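PDB 4XG1: diaminopimelate decarboxylase, which probably catalyses the pyridoxal phosphate-dependent decarboxylation of meso-diaminopimelate to L-lysine, the last step of lysine biosynthesis, working as a homodimer. Local coordinates for residues L17-V22 and A30-R35; V23-T28 and A400-E405; N70-M75 and A278-A283; I312-A315 and W320-I323; S381-S386 and K410-G415. All coordinates share one frame; numbering follows the deposited sequence.

Interaction 1 (L17-V22 and A30-R35)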
# COMPACT_ATOMS: atom_id res chain seq x y z
N LEU B 17 -28.46 -9.60 7.65
CA LEU B 17 -28.08 -8.83 8.82
C LEU B 17 -28.01 -7.34 8.54
O LEU B 17 -27.52 -6.90 7.49
CB LEU B 17 -26.76 -9.31 9.34
CG LEU B 17 -26.71 -10.65 10.07
CD1 LEU B 17 -25.26 -10.96 10.41
CD2 LEU B 17 -27.55 -10.64 11.34
N PRO B 18 -28.50 -6.55 9.48
CA PRO B 18 -28.21 -5.13 9.40
C PRO B 18 -26.69 -4.89 9.55
O PRO B 18 -26.04 -5.49 10.39
CB PRO B 18 -28.96 -4.52 10.60
CG PRO B 18 -29.61 -5.64 11.32
CD PRO B 18 -29.14 -6.94 10.74
N VAL B 19 -26.16 -3.98 8.74
CA VAL B 19 -24.76 -3.67 8.77
C VAL B 19 -24.42 -3.04 10.11
O VAL B 19 -23.42 -3.36 10.68
CB VAL B 19 -24.39 -2.76 7.59
CG1 VAL B 19 -22.99 -2.19 7.74
CG2 VAL B 19 -24.50 -3.55 6.28
N GLU B 20 -25.28 -2.19 10.64
CA GLU B 20 -25.02 -1.55 11.93
C GLU B 20 -24.77 -2.59 13.02
O GLU B 20 -24.05 -2.33 13.97
CB GLU B 20 -26.18 -0.64 12.34
CG GLU B 20 -27.41 -1.35 12.90
CD GLU B 20 -28.58 -0.41 13.16
OE1 GLU B 20 -29.75 -0.86 13.12
OE2 GLU B 20 -28.35 0.80 13.41
N GLN B 21 -25.38 -3.76 12.89
CA GLN B 21 -25.29 -4.79 13.90
C GLN B 21 -23.91 -5.39 13.94
O GLN B 21 -23.35 -5.62 15.02
CB GLN B 21 -26.30 -5.90 13.62
CG GLN B 21 -26.42 -6.94 14.71
CD GLN B 21 -27.66 -7.81 14.52
OE1 GLN B 21 -28.81 -7.31 14.60
NE2 GLN B 21 -27.45 -9.10 14.30
N VAL B 22 -23.36 -5.66 12.76
CA VAL B 22 -22.01 -6.24 12.71
C VAL B 22 -20.97 -5.22 13.21
O VAL B 22 -20.25 -5.48 14.15
CB VAL B 22 -21.68 -6.86 11.33
CG1 VAL B 22 -22.76 -7.85 10.92
CG2 VAL B 22 -21.59 -5.81 10.27
N ALA B 30 -14.05 -1.47 9.23
CA ALA B 30 -14.30 -2.89 9.05
C ALA B 30 -14.67 -3.22 7.63
O ALA B 30 -15.51 -2.55 7.03
CB ALA B 30 -15.40 -3.34 9.98
N TYR B 31 -14.03 -4.23 7.08
CA TYR B 31 -14.43 -4.76 5.79
C TYR B 31 -15.49 -5.78 6.04
O TYR B 31 -15.35 -6.60 6.95
CB TYR B 31 -13.25 -5.43 5.08
CG TYR B 31 -12.38 -4.47 4.29
CD1 TYR B 31 -12.77 -4.04 3.02
CD2 TYR B 31 -11.14 -4.05 4.79
CE1 TYR B 31 -12.00 -3.18 2.30
CE2 TYR B 31 -10.35 -3.21 4.04
CZ TYR B 31 -10.78 -2.77 2.81
OH TYR B 31 -9.98 -1.93 2.03
N ILE B 32 -16.54 -5.75 5.21
CA ILE B 32 -17.61 -6.72 5.33
C ILE B 32 -17.89 -7.38 4.01
O ILE B 32 -18.08 -6.69 3.00
CB ILE B 32 -18.89 -6.03 5.83
CG1 ILE B 32 -18.68 -5.51 7.24
CG2 ILE B 32 -20.06 -7.03 5.87
CD1 ILE B 32 -19.82 -4.68 7.78
N TYR B 33 -17.92 -8.70 4.02
CA TYR B 33 -18.07 -9.47 2.78
C TYR B 33 -19.34 -10.32 2.80
O TYR B 33 -19.71 -10.87 3.84
CB TYR B 33 -16.88 -10.40 2.59
CG TYR B 33 -15.52 -9.71 2.60
CD1 TYR B 33 -15.21 -8.70 1.71
CD2 TYR B 33 -14.53 -10.09 3.52
CE1 TYR B 33 -13.98 -8.08 1.73
CE2 TYR B 33 -13.30 -9.47 3.55
CZ TYR B 33 -13.03 -8.47 2.66
OH TYR B 33 -11.79 -7.86 2.68
N SER B 34 -20.00 -10.40 1.64
CA SER B 34 -21.16 -11.26 1.41
C SER B 34 -20.77 -12.61 0.88
O SER B 34 -20.28 -12.71 -0.21
CB SER B 34 -22.12 -10.63 0.40
OG SER B 34 -23.00 -11.61 -0.15
N ARG B 35 -21.01 -13.65 1.64
CA ARG B 35 -20.75 -15.02 1.15
C ARG B 35 -21.55 -15.34 -0.12
O ARG B 35 -21.02 -15.89 -1.08
CB ARG B 35 -21.14 -16.06 2.17
CG ARG B 35 -21.11 -17.43 1.54
CD ARG B 35 -21.45 -18.53 2.50
NE ARG B 35 -21.07 -19.82 1.91
CZ ARG B 35 -21.22 -21.00 2.50
NH1 ARG B 35 -21.74 -21.08 3.73
NH2 ARG B 35 -20.84 -22.10 1.87
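I32 meets V22 and V19 where helix 19-26 packs on the mixed sheet of the beta domain that accompanies the TIM barrel in this decarboxylase family. Strand 30-34 runs between strand 284-294, antiparallel to it, and strand 391-396, parallel to it, and I32 points from this sheet toward the helix. With chi2 extended (173°), CD1 reaches out from the sheet, and that one methyl makes both contacts. CD1 comes close against V22 CG2, 3.3 Å away, at an oblique angle between the two side chains. V22 and V19 lie one turn apart on the helix, so the isoleucine tip touches two successive apolar positions. P18 is the N-cap, and its O accepts from Q21 N at 3.1 Å in the first turn. All three touching residues are buried: V285 and V287 pack on I32, while L12, V14 and L326 pack on V19. The V19 branch that reaches the strand is CG1, set anti to its own N (chi1 169°), and it stops 4.0 Å from I32 CD1.

Interaction 2 (V23-T28 and A400-E405)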
# COMPACT_ATOMS: atom_id res chain seq x y z
N VAL B 23 -20.97 -4.03 12.67
CA VAL B 23 -19.97 -3.09 13.08
C VAL B 23 -20.07 -2.67 14.56
O VAL B 23 -19.13 -2.07 15.10
CB VAL B 23 -19.92 -1.85 12.16
CG1 VAL B 23 -19.52 -2.28 10.77
CG2 VAL B 23 -21.24 -1.09 12.16
N LYS B 24 -21.21 -2.96 15.20
CA LYS B 24 -21.38 -2.64 16.62
C LYS B 24 -20.51 -3.58 17.42
O LYS B 24 -19.87 -3.13 18.36
CB LYS B 24 -22.84 -2.75 17.10
N LYS B 25 -20.46 -4.85 17.03
CA LYS B 25 -19.61 -5.81 17.74
C LYS B 25 -18.13 -5.49 17.45
O LYS B 25 -17.34 -5.36 18.37
CB LYS B 25 -19.98 -7.29 17.43
CG LYS B 25 -19.35 -7.94 16.18
CD LYS B 25 -19.57 -9.46 16.10
CE LYS B 25 -19.34 -9.96 14.67
NZ LYS B 25 -19.37 -11.45 14.59
N THR B 26 -17.78 -5.38 16.17
CA THR B 26 -16.39 -5.31 15.73
C THR B 26 -15.78 -3.91 15.81
O THR B 26 -14.57 -3.79 15.87
CB THR B 26 -16.27 -5.82 14.28
OG1 THR B 26 -14.89 -6.08 13.97
CG2 THR B 26 -16.78 -4.78 13.32
N GLY B 27 -16.60 -2.88 15.74
CA GLY B 27 -16.11 -1.52 15.56
C GLY B 27 -15.69 -1.23 14.11
O GLY B 27 -15.59 -2.12 13.27
N THR B 28 -15.37 0.02 13.84
CA THR B 28 -14.86 0.43 12.56
C THR B 28 -13.39 0.83 12.69
O THR B 28 -12.96 1.22 13.77
CB THR B 28 -15.66 1.65 12.04
OG1 THR B 28 -15.68 2.68 13.04
CG2 THR B 28 -17.05 1.21 11.74
N ALA B 400 -22.60 -13.81 11.13
CA ALA B 400 -21.40 -13.02 10.82
C ALA B 400 -20.19 -13.67 11.45
O ALA B 400 -20.19 -13.94 12.62
CB ALA B 400 -21.55 -11.62 11.38
N PHE B 401 -19.18 -13.96 10.65
CA PHE B 401 -17.96 -14.50 11.18
C PHE B 401 -16.75 -13.60 10.93
O PHE B 401 -16.61 -12.92 9.89
CB PHE B 401 -17.79 -15.90 10.66
CG PHE B 401 -16.78 -16.72 11.41
CD1 PHE B 401 -17.16 -17.43 12.54
CD2 PHE B 401 -15.45 -16.81 10.97
CE1 PHE B 401 -16.22 -18.20 13.23
CE2 PHE B 401 -14.52 -17.60 11.65
CZ PHE B 401 -14.91 -18.28 12.77
N ILE B 402 -15.94 -13.43 11.97
CA ILE B 402 -14.73 -12.64 11.87
C ILE B 402 -13.73 -13.49 11.17
O ILE B 402 -13.26 -14.48 11.75
CB ILE B 402 -14.18 -12.22 13.24
CG1 ILE B 402 -15.14 -11.22 13.91
CG2 ILE B 402 -12.83 -11.55 13.06
CD1 ILE B 402 -14.80 -10.85 15.34
N VAL B 403 -13.40 -13.13 9.93
CA VAL B 403 -12.46 -13.90 9.12
C VAL B 403 -11.06 -13.26 9.09
O VAL B 403 -10.11 -13.86 8.62
CB VAL B 403 -12.99 -14.11 7.69
CG1 VAL B 403 -14.19 -15.05 7.72
CG2 VAL B 403 -13.35 -12.81 6.98
N ARG B 404 -10.95 -12.04 9.57
CA ARG B 404 -9.64 -11.52 9.95
C ARG B 404 -9.75 -10.55 11.11
O ARG B 404 -10.41 -9.51 11.02
CB ARG B 404 -8.93 -10.87 8.79
CG ARG B 404 -7.62 -10.25 9.21
CD ARG B 404 -6.59 -10.11 8.09
NE ARG B 404 -5.41 -9.43 8.64
CZ ARG B 404 -4.15 -9.84 8.52
NH1 ARG B 404 -3.79 -10.89 7.84
NH2 ARG B 404 -3.22 -9.12 9.06
N GLU B 405 -9.13 -10.90 12.21
CA GLU B 405 -9.17 -10.07 13.39
C GLU B 405 -8.45 -8.76 13.15
O GLU B 405 -7.35 -8.72 12.51
CB GLU B 405 -8.53 -10.79 14.55
CG GLU B 405 -9.31 -12.00 15.04
CD GLU B 405 -8.37 -13.03 15.72
OE1 GLU B 405 -7.21 -12.67 16.12
OE2 GLU B 405 -8.77 -14.21 15.84
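A400 receives the extended side chain of K25 on strand 399-404, the second strand of a beta hairpin with strand 391-396. The A400 O accepts a weak hydrogen bond from K25 NZ at 3.3 Å, and A400 CB lies 3.9 Å from the same nitrogen. K25 stands near the end of helix 19-26; its CG sits between the backbone N and the carbonyl carbon (chi1 86°), and the chain beyond is stretched out, so that its end, with the ammonium in front, arrives at the strand. F401 points away from the helix and packs on L419 of the second subunit. I402 turns back toward the helix, and its CG1 comes within 4.3 Å of K25 NZ, an apolar flank to a charged tip at the surface. V403 and R404 then form a classic beta bulge, both facing E392. Past it the segment belongs to the dimer interface: R404 NH1 makes a salt bridge with E416 of the second subunit, and E405 OE2 is hydrogen-bonded to NE2 of H417, also of that subunit.

Interaction 3 (N70-M75 and A278-A283)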
# COMPACT_ATOMS: atom_id res chain seq x y z
N ASN B 70 -11.39 -20.21 0.82
CA ASN B 70 -12.00 -21.46 1.19
C ASN B 70 -13.34 -21.60 0.54
O ASN B 70 -13.68 -22.67 0.07
CB ASN B 70 -12.13 -21.55 2.70
CG ASN B 70 -12.82 -22.84 3.14
OD1 ASN B 70 -13.98 -22.80 3.50
ND2 ASN B 70 -12.11 -23.97 3.07
N LEU B 71 -14.09 -20.52 0.46
CA LEU B 71 -15.35 -20.57 -0.26
C LEU B 71 -15.13 -21.06 -1.69
O LEU B 71 -15.87 -21.92 -2.17
CB LEU B 71 -16.01 -19.21 -0.31
CG LEU B 71 -16.54 -18.66 1.00
CD1 LEU B 71 -17.27 -17.34 0.73
CD2 LEU B 71 -17.46 -19.65 1.69
N MET B 72 -14.13 -20.52 -2.37
CA MET B 72 -13.86 -20.95 -3.71
C MET B 72 -13.48 -22.44 -3.70
O MET B 72 -13.91 -23.19 -4.58
CB MET B 72 -12.68 -20.21 -4.34
CG MET B 72 -12.73 -18.71 -4.32
SD MET B 72 -14.14 -17.95 -5.09
CE MET B 72 -13.80 -16.32 -4.47
N ALA B 73 -12.60 -22.82 -2.78
CA ALA B 73 -12.07 -24.18 -2.74
C ALA B 73 -13.21 -25.22 -2.60
O ALA B 73 -13.17 -26.28 -3.22
CB ALA B 73 -11.08 -24.33 -1.62
N ARG B 74 -14.23 -24.88 -1.83
CA ARG B 74 -15.39 -25.74 -1.65
C ARG B 74 -16.19 -25.91 -2.92
O ARG B 74 -16.71 -27.01 -3.18
CB ARG B 74 -16.32 -25.19 -0.56
CG ARG B 74 -15.77 -25.43 0.82
CD ARG B 74 -16.57 -24.74 1.90
NE ARG B 74 -17.95 -25.17 1.84
CZ ARG B 74 -18.38 -26.33 2.34
NH1 ARG B 74 -17.53 -27.20 2.94
NH2 ARG B 74 -19.67 -26.61 2.24
N MET B 75 -16.30 -24.85 -3.71
CA MET B 75 -17.01 -24.95 -4.96
C MET B 75 -16.17 -25.61 -6.04
O MET B 75 -16.62 -25.69 -7.17
CB MET B 75 -17.48 -23.59 -5.40
CG MET B 75 -18.49 -23.00 -4.46
SD MET B 75 -19.08 -21.40 -5.04
CE MET B 75 -17.53 -20.49 -5.18
N ALA B 278 -14.03 -9.12 -10.90
CA ALA B 278 -15.40 -9.41 -11.29
C ALA B 278 -16.08 -10.31 -10.28
O ALA B 278 -17.28 -10.22 -10.04
CB ALA B 278 -15.43 -10.06 -12.65
N ILE B 279 -15.28 -11.14 -9.61
CA ILE B 279 -15.83 -11.94 -8.52
C ILE B 279 -15.97 -11.18 -7.22
O ILE B 279 -16.99 -11.28 -6.56
CB ILE B 279 -15.03 -13.22 -8.32
CG1 ILE B 279 -15.22 -14.12 -9.53
CG2 ILE B 279 -15.48 -13.95 -7.05
CD1 ILE B 279 -14.32 -15.32 -9.53
N MET B 280 -14.98 -10.41 -6.83
CA MET B 280 -14.94 -9.87 -5.44
C MET B 280 -15.32 -8.43 -5.26
O MET B 280 -15.74 -8.06 -4.16
CB MET B 280 -13.56 -10.07 -4.85
CG MET B 280 -13.20 -11.51 -4.60
SD MET B 280 -14.24 -12.33 -3.40
CE MET B 280 -14.34 -11.14 -2.06
N ALA B 281 -15.18 -7.60 -6.28
CA ALA B 281 -15.29 -6.15 -6.07
C ALA B 281 -16.53 -5.77 -5.28
O ALA B 281 -16.45 -5.20 -4.20
CB ALA B 281 -15.26 -5.41 -7.36
N ASN B 282 -17.68 -6.15 -5.79
CA ASN B 282 -18.94 -5.76 -5.16
C ASN B 282 -19.46 -6.80 -4.18
O ASN B 282 -20.55 -6.63 -3.63
CB ASN B 282 -19.97 -5.44 -6.23
CG ASN B 282 -19.67 -4.12 -6.91
OD1 ASN B 282 -19.46 -3.10 -6.25
ND2 ASN B 282 -19.65 -4.12 -8.25
N ALA B 283 -18.65 -7.82 -3.90
CA ALA B 283 -18.91 -8.74 -2.78
C ALA B 283 -18.44 -8.21 -1.42
O ALA B 283 -18.60 -8.92 -0.42
CB ALA B 283 -18.28 -10.10 -3.02
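M72 bends at chi2 (-58°) and then runs on extended through chi3 (169°), which pushes its CE out of helix 66-74 toward I279 and M280. M280 is folded twice: although its CB leaves the backbone to one side, the bend at chi2 brings SD round to M72, and the further bend at chi3 (-46°) folds its own methyl back. M72 CE touches I279 CG2 at 3.9 Å, the two side chains sliding past each other in opposite senses. The same methyl meets M280 SD at 4.2 Å, this time obliquely, so a single terminal carbon carries the whole apolar contact. In the TIM barrel, helices 66-74 and 277-280 follow the adjacent parallel strands 54-59 and 270-273, and Y58 of strand 54-59 is touched by M72, I279 and M280 alike. I38 of helix 35-49 also packs on M72. The residues just ahead in the chain, E274 to R277, are predicted to bind pyridoxal phosphate, and the nearest atoms of the M280 side chain and the bound LLP are about 8 Å apart. The backbone O of I279 accepts from H41 ND1, while A283 N is hydrogen-bonded to M280 O at 2.9 Å.

Interaction 4 (I312-A315 and W320-I323). With LLP ((2S)-2-amino-6-[[3-hydroxy-2-methyl-5-(phosphonooxymethyl)pyridin-4-yl]methylideneamino]hexanoic acid), chain T.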
# COMPACT_ATOMS: atom_id res chain seq x y z
N ILE B 312 -6.57 1.94 -0.54
CA ILE B 312 -5.66 2.85 -1.25
C ILE B 312 -6.14 3.27 -2.65
O ILE B 312 -5.55 4.13 -3.29
CB ILE B 312 -4.25 2.27 -1.31
CG1 ILE B 312 -3.22 3.40 -1.52
CG2 ILE B 312 -4.14 1.25 -2.42
CD1 ILE B 312 -1.80 3.02 -1.24
N ARG B 313 -7.21 2.65 -3.12
CA ARG B 313 -7.58 2.77 -4.54
C ARG B 313 -7.84 4.22 -4.93
O ARG B 313 -7.36 4.68 -5.96
CB ARG B 313 -8.74 1.86 -4.92
CG ARG B 313 -8.61 0.43 -4.45
CD ARG B 313 -9.44 -0.58 -5.24
NE ARG B 313 -9.16 -0.47 -6.67
CZ ARG B 313 -9.93 0.14 -7.58
NH1 ARG B 313 -11.08 0.72 -7.23
NH2 ARG B 313 -9.55 0.16 -8.85
N PRO B 314 -8.58 4.96 -4.11
CA PRO B 314 -8.79 6.35 -4.45
C PRO B 314 -7.51 7.16 -4.52
O PRO B 314 -7.29 7.90 -5.49
CB PRO B 314 -9.71 6.86 -3.32
CG PRO B 314 -10.43 5.64 -2.85
CD PRO B 314 -9.36 4.58 -2.92
N ALA B 315 -6.65 7.03 -3.54
CA ALA B 315 -5.36 7.76 -3.57
C ALA B 315 -4.43 7.30 -4.68
O ALA B 315 -3.77 8.09 -5.31
CB ALA B 315 -4.65 7.58 -2.26
N TRP B 320 -13.02 5.96 -8.21
CA TRP B 320 -14.28 6.46 -7.68
C TRP B 320 -14.98 5.28 -7.05
O TRP B 320 -15.23 4.31 -7.69
CB TRP B 320 -15.14 7.07 -8.78
CG TRP B 320 -16.29 7.97 -8.25
CD1 TRP B 320 -16.24 9.33 -8.05
CD2 TRP B 320 -17.57 7.53 -7.80
NE1 TRP B 320 -17.43 9.76 -7.51
CE2 TRP B 320 -18.27 8.69 -7.35
CE3 TRP B 320 -18.20 6.29 -7.75
CZ2 TRP B 320 -19.57 8.65 -6.85
CZ3 TRP B 320 -19.52 6.24 -7.26
CH2 TRP B 320 -20.19 7.42 -6.82
N GLN B 321 -15.21 5.37 -5.77
CA GLN B 321 -15.85 4.33 -5.02
C GLN B 321 -17.10 4.97 -4.36
O GLN B 321 -17.01 6.03 -3.74
CB GLN B 321 -14.86 3.86 -3.95
CG GLN B 321 -14.66 2.36 -3.95
CD GLN B 321 -13.42 1.79 -4.59
OE1 GLN B 321 -12.42 2.42 -4.87
NE2 GLN B 321 -13.52 0.52 -4.81
N ASN B 322 -18.27 4.40 -4.61
CA ASN B 322 -19.49 4.99 -4.11
C ASN B 322 -19.48 4.95 -2.58
O ASN B 322 -19.08 3.97 -1.98
CB ASN B 322 -20.70 4.22 -4.67
CG ASN B 322 -22.02 4.96 -4.47
OD1 ASN B 322 -22.06 6.18 -4.31
ND2 ASN B 322 -23.09 4.22 -4.50
N ILE B 323 -19.94 6.04 -1.96
CA ILE B 323 -20.00 6.17 -0.51
C ILE B 323 -21.45 6.51 -0.12
O ILE B 323 -21.96 7.57 -0.50
CB ILE B 323 -19.06 7.25 -0.02
CG1 ILE B 323 -17.63 6.93 -0.49
CG2 ILE B 323 -19.11 7.33 1.50
CD1 ILE B 323 -16.57 7.96 -0.07
N1 LLP T . -4.28 -12.57 -13.95
C2 LLP T . -3.15 -11.85 -13.97
C2' LLP T . -1.91 -12.45 -14.59
C3 LLP T . -3.17 -10.51 -13.36
O3 LLP T . -2.06 -9.73 -13.38
C4 LLP T . -4.41 -10.00 -12.78
C4' LLP T . -4.55 -8.64 -12.17
C5 LLP T . -5.59 -10.89 -12.82
C6 LLP T . -5.44 -12.14 -13.39
C5' LLP T . -6.93 -10.50 -12.24
OP4 LLP T . -7.46 -9.38 -12.83
P LLP T . -8.91 -8.79 -12.46
OP1 LLP T . -8.91 -8.76 -10.94
OP2 LLP T . -9.07 -7.45 -13.22
OP3 LLP T . -9.96 -9.68 -13.14
N LLP T . -4.61 -2.94 -7.84
CA LLP T . -5.43 -2.68 -9.09
CB LLP T . -5.80 -3.99 -9.79
CG LLP T . -4.90 -4.41 -10.94
CD LLP T . -4.47 -5.86 -10.84
CE LLP T . -3.75 -6.29 -12.13
NZ LLP T . -3.43 -7.72 -12.30
C LLP T . -6.73 -2.03 -8.68
O LLP T . -7.03 -1.88 -7.51
OXT LLP T . -7.56 -1.65 -9.49
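R313 and Q321 meet beside the carboxylate of the bound LLP, and the hydrogen bonds fall into a strong pair and a weak one. In the strong pair, R313 NE gives to LLP O at 2.7 Å in a nearly straight bond (169°), and R313 NH2 gives to LLP OXT at 2.8 Å, so one edge of the guanidinium grips both carboxylate oxygens. A bend at chi3 (53°) turns that edge to the ligand. The weak bond runs from R313 NH1 to Q321 OE1 at 3.2 Å; the guanidinium and amide planes stand 80° apart, and Q321 NE2 has its own weak partner in S372 O. Packing adds less: Q321 OE1 lies 3.7 Å from R313 CB and 4.2 Å from P314 CD. With a leucine in place of R313, the ligand carboxylate would probably lose its two-pronged mate and Q321 OE1 its donor. R277, also predicted to bind substrate, lies close to R313, and Y317 and Y376 hydrogen-bond to LLP. This is the carboxylate-binding corner of the decarboxylase active site; LLP joins lysine through NZ to the cofactor, consistent with an aldimine of the product.

Interaction 5 (S381-S386 and K410-G415). With LLP ((2S)-2-amino-6-[[3-hydroxy-2-methyl-5-(phosphonooxymethyl)pyridin-4-yl]methylideneamino]hexanoic acid), chain L.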
# COMPACT_ATOMS: atom_id res chain seq x y z
N SER B 381 -3.75 -3.05 1.75
CA SER B 381 -3.71 -2.28 2.97
C SER B 381 -2.40 -2.36 3.66
O SER B 381 -1.62 -3.31 3.48
CB SER B 381 -4.76 -2.73 3.93
OG SER B 381 -4.46 -4.05 4.37
N SER B 382 -2.13 -1.34 4.45
CA SER B 382 -0.85 -1.20 5.14
C SER B 382 -1.07 -0.68 6.53
O SER B 382 -2.22 -0.52 6.94
CB SER B 382 0.06 -0.24 4.40
OG SER B 382 -0.35 1.10 4.60
N ASN B 383 0.02 -0.43 7.23
CA ASN B 383 0.01 0.13 8.58
C ASN B 383 0.49 1.58 8.67
O ASN B 383 0.88 2.02 9.72
CB ASN B 383 0.89 -0.71 9.50
CG ASN B 383 0.39 -2.12 9.62
OD1 ASN B 383 1.07 -3.06 9.22
ND2 ASN B 383 -0.81 -2.30 10.22
N TYR B 384 0.45 2.32 7.56
CA TYR B 384 0.98 3.68 7.56
C TYR B 384 0.36 4.52 8.68
O TYR B 384 -0.81 4.34 9.02
CB TYR B 384 0.74 4.26 6.18
CG TYR B 384 1.31 5.64 5.91
CD1 TYR B 384 2.57 6.02 6.37
CD2 TYR B 384 0.56 6.56 5.20
CE1 TYR B 384 3.08 7.29 6.11
CE2 TYR B 384 1.05 7.81 4.94
CZ TYR B 384 2.31 8.17 5.39
OH TYR B 384 2.75 9.45 5.13
N ASN B 385 1.17 5.38 9.30
CA ASN B 385 0.80 6.11 10.54
C ASN B 385 0.57 5.16 11.71
O ASN B 385 -0.09 5.52 12.68
CB ASN B 385 -0.45 6.96 10.35
CG ASN B 385 -0.20 8.24 9.55
OD1 ASN B 385 -1.07 9.13 9.53
ND2 ASN B 385 0.93 8.31 8.84
N SER B 386 1.11 3.95 11.64
CA SER B 386 1.01 2.98 12.69
C SER B 386 -0.43 2.77 13.08
O SER B 386 -0.77 2.74 14.25
CB SER B 386 1.86 3.38 13.91
OG SER B 386 3.25 3.28 13.59
N LYS B 410 0.34 -3.96 19.65
CA LYS B 410 1.59 -4.67 19.87
C LYS B 410 2.05 -5.54 18.69
O LYS B 410 3.22 -5.92 18.61
CB LYS B 410 1.55 -5.47 21.17
CG LYS B 410 0.58 -6.65 21.15
CD LYS B 410 0.33 -7.32 22.47
CE LYS B 410 -0.39 -6.37 23.40
NZ LYS B 410 -1.84 -6.73 23.41
N ASP B 411 1.18 -5.79 17.73
CA ASP B 411 1.60 -6.43 16.49
C ASP B 411 2.38 -5.49 15.59
O ASP B 411 3.05 -5.95 14.66
CB ASP B 411 0.40 -6.98 15.69
CG ASP B 411 -0.40 -8.06 16.45
OD1 ASP B 411 0.27 -8.81 17.23
OD2 ASP B 411 -1.67 -8.17 16.21
N LEU B 412 2.23 -4.18 15.78
CA LEU B 412 2.81 -3.23 14.84
C LEU B 412 4.33 -3.35 14.76
O LEU B 412 4.89 -3.28 13.70
CB LEU B 412 2.43 -1.80 15.18
CG LEU B 412 0.96 -1.41 14.96
CD1 LEU B 412 0.68 -0.09 15.63
CD2 LEU B 412 0.59 -1.33 13.52
N TRP B 413 4.98 -3.56 15.91
CA TRP B 413 6.43 -3.58 15.97
C TRP B 413 6.96 -5.01 16.21
O TRP B 413 8.08 -5.18 16.64
CB TRP B 413 6.93 -2.63 17.04
CG TRP B 413 6.36 -2.89 18.35
CD1 TRP B 413 6.71 -3.89 19.19
CD2 TRP B 413 5.29 -2.16 19.00
NE1 TRP B 413 5.93 -3.85 20.31
CE2 TRP B 413 5.05 -2.79 20.23
CE3 TRP B 413 4.53 -1.05 18.66
CZ2 TRP B 413 4.08 -2.35 21.14
CZ3 TRP B 413 3.56 -0.61 19.55
CH2 TRP B 413 3.35 -1.26 20.79
N ARG B 414 6.16 -6.02 15.95
CA ARG B 414 6.61 -7.40 15.98
C ARG B 414 7.86 -7.61 15.16
O ARG B 414 7.96 -7.21 14.04
CB ARG B 414 5.53 -8.35 15.52
CG ARG B 414 4.49 -8.68 16.57
CD ARG B 414 3.85 -10.05 16.46
NE ARG B 414 3.66 -10.45 15.11
CZ ARG B 414 4.05 -11.58 14.54
NH1 ARG B 414 4.70 -12.51 15.16
NH2 ARG B 414 3.76 -11.72 13.29
N GLY B 415 8.85 -8.19 15.78
CA GLY B 415 10.15 -8.42 15.15
C GLY B 415 11.10 -7.24 15.07
O GLY B 415 12.13 -7.36 14.42
N1 LLP L . 4.64 17.16 10.71
C2 LLP L . 3.32 17.10 10.45
C2' LLP L . 2.32 17.60 11.41
C3 LLP L . 2.80 16.49 9.21
O3 LLP L . 1.47 16.40 8.87
C4 LLP L . 3.74 15.97 8.27
C4' LLP L . 3.04 15.45 7.04
C5 LLP L . 5.15 16.11 8.60
C6 LLP L . 5.54 16.68 9.81
C5' LLP L . 6.12 15.61 7.60
OP4 LLP L . 7.41 16.12 7.84
P LLP L . 8.49 16.05 6.67
OP1 LLP L . 7.78 16.67 5.50
OP2 LLP L . 9.56 16.86 7.34
OP3 LLP L . 9.04 14.65 6.66
N LLP L . 4.35 10.28 2.50
CA LLP L . 4.70 11.49 1.74
CB LLP L . 5.16 12.67 2.56
CG LLP L . 4.72 12.71 3.99
CD LLP L . 3.29 13.14 4.10
CE LLP L . 3.14 14.48 4.80
NZ LLP L . 3.68 14.56 6.15
C LLP L . 5.90 11.17 0.91
O LLP L . 6.42 12.06 0.24
OXT LLP L . 6.42 10.05 0.88
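The loop 381-386, which brings Y384 to an active site formed at the dimer interface, is backed by L412 from the type I beta turn D411-R414. The L412 methyls spread over N383 and S386. CD2 approaches N383 obliquely, 3.7 Å from its ND2, while CD1 lies 3.5 Å from S386 O and 4.0 Å from S386 CB. The N383 amide is fixed by other bonds, ND2 giving to E407 OE1 and to R387 O. Were L412 cut back to an alanine, a gap would probably open between turn and loop, and N383 and S386 would lose their apolar cover. Y384 CG stands anti to the backbone N (chi1 -176°), which swings the ring toward the ligand; its OH is hydrogen-bonded to E349 OE2 and lies 3.2 Å from LLP N. N385 ND2 sits 3.5 Å above the Y384 ring centre. The loop lies in the connection between strands 367-371 and 391-396, and the turn follows strand 399-404, with L412 O accepting from R404 NH1 of the second subunit.

Interactions 1 and 2 both use helix 19-26 against one sheet, yet differ in chemistry: the first is buried and wholly apolar, the second a surface contact made by a lysine tip. They also touch, I32 CD1 packing on V23 CG1. Interaction 3 is likewise buried and apolar, but belongs to the barrel; its A283 O lies 2.9 Å from S34 N of interaction 1, a probable hydrogen bond where strand 30-34 pairs with the chain leading into strand 284-294. Interactions 4 and 5, buried and polar or mixed, each reach a different bound LLP, 4 through charge on its carboxylate, 5 through a tyrosine near its amino nitrogen. All five reach the second subunit, interaction 1 only through R35.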